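Local structure of titin (Homo sapiens, 2J8H) at residues 6-11 with 25-30. The protein builds, as the giant elastic protein of muscle, chains of immunoglobulin domains, of which two from the A-band form a rigid tandem here. Residues are numbered along the deposited sequence; the frame is centred on the assembly and turned at random.
Sequences HFKEEL and VCKVTG
H6 and T29 pair through both backbone bonds of an antiparallel hydrogen-bonded bridge, at the start of the edge strand that joins strand 22-29 in one sheet of an immunoglobulin I-set sandwich. T29 N reaches H6 O at 2.9 Å. F7 and V28 follow as a non-hydrogen-bonded pair; then the register slips by one residue in a classic beta bulge, where K8 and E9 both face K27. K27 O accepts a straight bond from E9 N at 3.1 Å (170°), in the carbonyl plane on a lone pair, and a weak, bent one from K8 N. K27 N donates back to E9 O. Beyond it, a water donates to both E10 O and V25 O.

H6, T29, E9 and K27 share the polar face, where the long charged chains of E9 and K27 suit a surface partly open to solvent. T29, short and polar, sets OG1 beside H6 CB. E9 CB lies 3.7 Å from K27 CB. E9 OE2 and K27 NZ stay 4.5 Å apart, beyond a salt bridge; the ammonium instead bonds to the hydroxyl of Y61. On the buried face, F7 has CG anti to its carbonyl carbon (chi1 -70°), which sets the ring alongside V28 and among V79, A81 and V88 of the facing strands. Replacing F7 by an alanine would probably open a gap between the sheets and leave V28 CG2 and C26 SG without their aromatic neighbour. Compact, beta-branched V28 suits its strand and brings CG2 to 3.6 Å from F7 CE2. C26, whose small side chain brings CB close to E9 O (3.2 Å) and against L11 CD2, makes an oblique sulfur-aromatic contact with the F7 ring, SG lying 3.9 Å from F7 CE2.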
loop_
_atom_site.group_PDB
_atom_site.type_symbol
_atom_site.label_atom_id
_atom_site.label_comp_id
_atom_site.label_asym_id
_atom_site.label_seq_id
_atom_site.Cartn_x
_atom_site.Cartn_y
_atom_site.Cartn_z
ATOM N N HIS A 6 3.019 -17.319 32.778
ATOM C CA HIS A 6 1.908 -16.391 32.985
ATOM C C HIS A 6 1.962 -15.345 31.883
ATOM O O HIS A 6 3.030 -15.020 31.400
ATOM C CB HIS A 6 2.040 -15.748 34.354
ATOM C CG HIS A 6 0.948 -14.782 34.710
ATOM N ND1 HIS A 6 -0.317 -15.186 35.086
ATOM C CD2 HIS A 6 0.966 -13.433 34.857
ATOM C CE1 HIS A 6 -1.047 -14.125 35.395
ATOM N NE2 HIS A 6 -0.290 -13.049 35.273
ATOM N N PHE A 7 0.797 -14.877 31.452
ATOM C CA PHE A 7 0.704 -13.751 30.515
ATOM C C PHE A 7 0.600 -12.480 31.329
ATOM O O PHE A 7 -0.449 -12.185 31.892
ATOM C CB PHE A 7 -0.475 -13.929 29.559
ATOM C CG PHE A 7 -0.259 -15.012 28.586
ATOM C CD1 PHE A 7 -0.869 -16.233 28.744
ATOM C CD2 PHE A 7 0.642 -14.852 27.562
ATOM C CE1 PHE A 7 -0.623 -17.270 27.869
ATOM C CE2 PHE A 7 0.882 -15.865 26.679
ATOM C CZ PHE A 7 0.251 -17.106 26.854
ATOM N N LYS A 8 1.729 -11.787 31.468
ATOM C CA LYS A 8 1.788 -10.492 32.151
ATOM C C LYS A 8 1.025 -9.469 31.313
ATOM O O LYS A 8 0.348 -8.596 31.830
ATOM C CB LYS A 8 3.254 -10.071 32.307
ATOM C CG LYS A 8 3.513 -8.777 33.047
ATOM C CD LYS A 8 3.364 -8.971 34.512
ATOM C CE LYS A 8 3.620 -7.692 35.278
ATOM N NZ LYS A 8 3.117 -7.826 36.679
ATOM N N GLU A 9 1.159 -9.580 29.999
ATOM C CA GLU A 9 0.337 -8.798 29.078
ATOM C C GLU A 9 -0.319 -9.792 28.124
ATOM O O GLU A 9 0.356 -10.483 27.389
ATOM C CB GLU A 9 1.192 -7.763 28.360
ATOM C CG GLU A 9 1.925 -6.857 29.354
ATOM C CD GLU A 9 2.726 -5.760 28.684
ATOM O OE1 GLU A 9 2.815 -5.784 27.446
ATOM O OE2 GLU A 9 3.265 -4.876 29.386
ATOM N N GLU A 10 -1.636 -9.902 28.216
ATOM C CA GLU A 10 -2.412 -10.876 27.444
ATOM C C GLU A 10 -2.616 -10.376 26.022
ATOM O O GLU A 10 -2.518 -9.176 25.763
ATOM C CB GLU A 10 -3.799 -11.079 28.082
ATOM C CG GLU A 10 -3.790 -11.612 29.508
ATOM C CD GLU A 10 -5.178 -11.574 30.144
ATOM O OE1 GLU A 10 -6.198 -11.608 29.410
ATOM O OE2 GLU A 10 -5.260 -11.465 31.394
ATOM N N LEU A 11 -2.894 -11.303 25.105
ATOM C CA LEU A 11 -3.233 -10.961 23.725
ATOM C C LEU A 11 -4.459 -10.077 23.659
ATOM O O LEU A 11 -5.402 -10.262 24.416
ATOM C CB LEU A 11 -3.554 -12.217 22.911
ATOM C CG LEU A 11 -2.485 -13.090 22.301
ATOM C CD1 LEU A 11 -3.163 -14.045 21.262
ATOM C CD2 LEU A 11 -1.353 -12.272 21.655
ATOM N N VAL A 25 0.561 -9.327 20.081
ATOM C CA VAL A 25 1.692 -9.136 20.964
ATOM C C VAL A 25 1.263 -9.575 22.344
ATOM O O VAL A 25 0.116 -9.334 22.749
ATOM C CB VAL A 25 2.110 -7.636 21.091
ATOM C CG1 VAL A 25 3.485 -7.545 21.775
ATOM C CG2 VAL A 25 2.129 -6.915 19.741
ATOM N N CYS A 26 2.179 -10.174 23.091
ATOM C CA CYS A 26 1.905 -10.501 24.489
ATOM C C CYS A 26 3.228 -10.482 25.229
ATOM O O CYS A 26 4.289 -10.396 24.586
ATOM C CB CYS A 26 1.202 -11.849 24.596
ATOM S SG CYS A 26 2.144 -13.233 24.054
ATOM N N LYS A 27 3.161 -10.513 26.564
ATOM C CA LYS A 27 4.342 -10.563 27.398
ATOM C C LYS A 27 4.178 -11.720 28.388
ATOM O O LYS A 27 3.202 -11.788 29.133
ATOM C CB LYS A 27 4.579 -9.251 28.138
ATOM C CG LYS A 27 5.877 -9.192 28.912
ATOM C CD LYS A 27 5.940 -7.887 29.661
ATOM C CE LYS A 27 7.239 -7.693 30.380
ATOM N NZ LYS A 27 7.286 -6.299 30.869
ATOM N N VAL A 28 5.170 -12.597 28.385
ATOM C CA VAL A 28 5.145 -13.829 29.138
ATOM C C VAL A 28 6.173 -13.766 30.259
ATOM O O VAL A 28 7.288 -13.284 30.071
ATOM C CB VAL A 28 5.444 -14.999 28.182
ATOM C CG1 VAL A 28 5.646 -16.340 28.920
ATOM C CG2 VAL A 28 4.330 -15.099 27.124
ATOM N N THR A 29 5.790 -14.253 31.431
ATOM C CA THR A 29 6.740 -14.475 32.513
ATOM C C THR A 29 6.796 -15.958 32.856
ATOM O O THR A 29 5.927 -16.732 32.476
ATOM C CB THR A 29 6.383 -13.670 33.755
ATOM O OG1 THR A 29 5.069 -14.025 34.190
ATOM C CG2 THR A 29 6.442 -12.153 33.459
ATOM N N GLY A 30 7.840 -16.339 33.567
ATOM C CA GLY A 30 7.993 -17.708 34.048
ATOM C C GLY A 30 9.457 -18.059 34.073
ATOM O O GLY A 30 10.256 -17.453 33.362
HETATM O O HOH W 1 -0.325 -6.984 24.690
#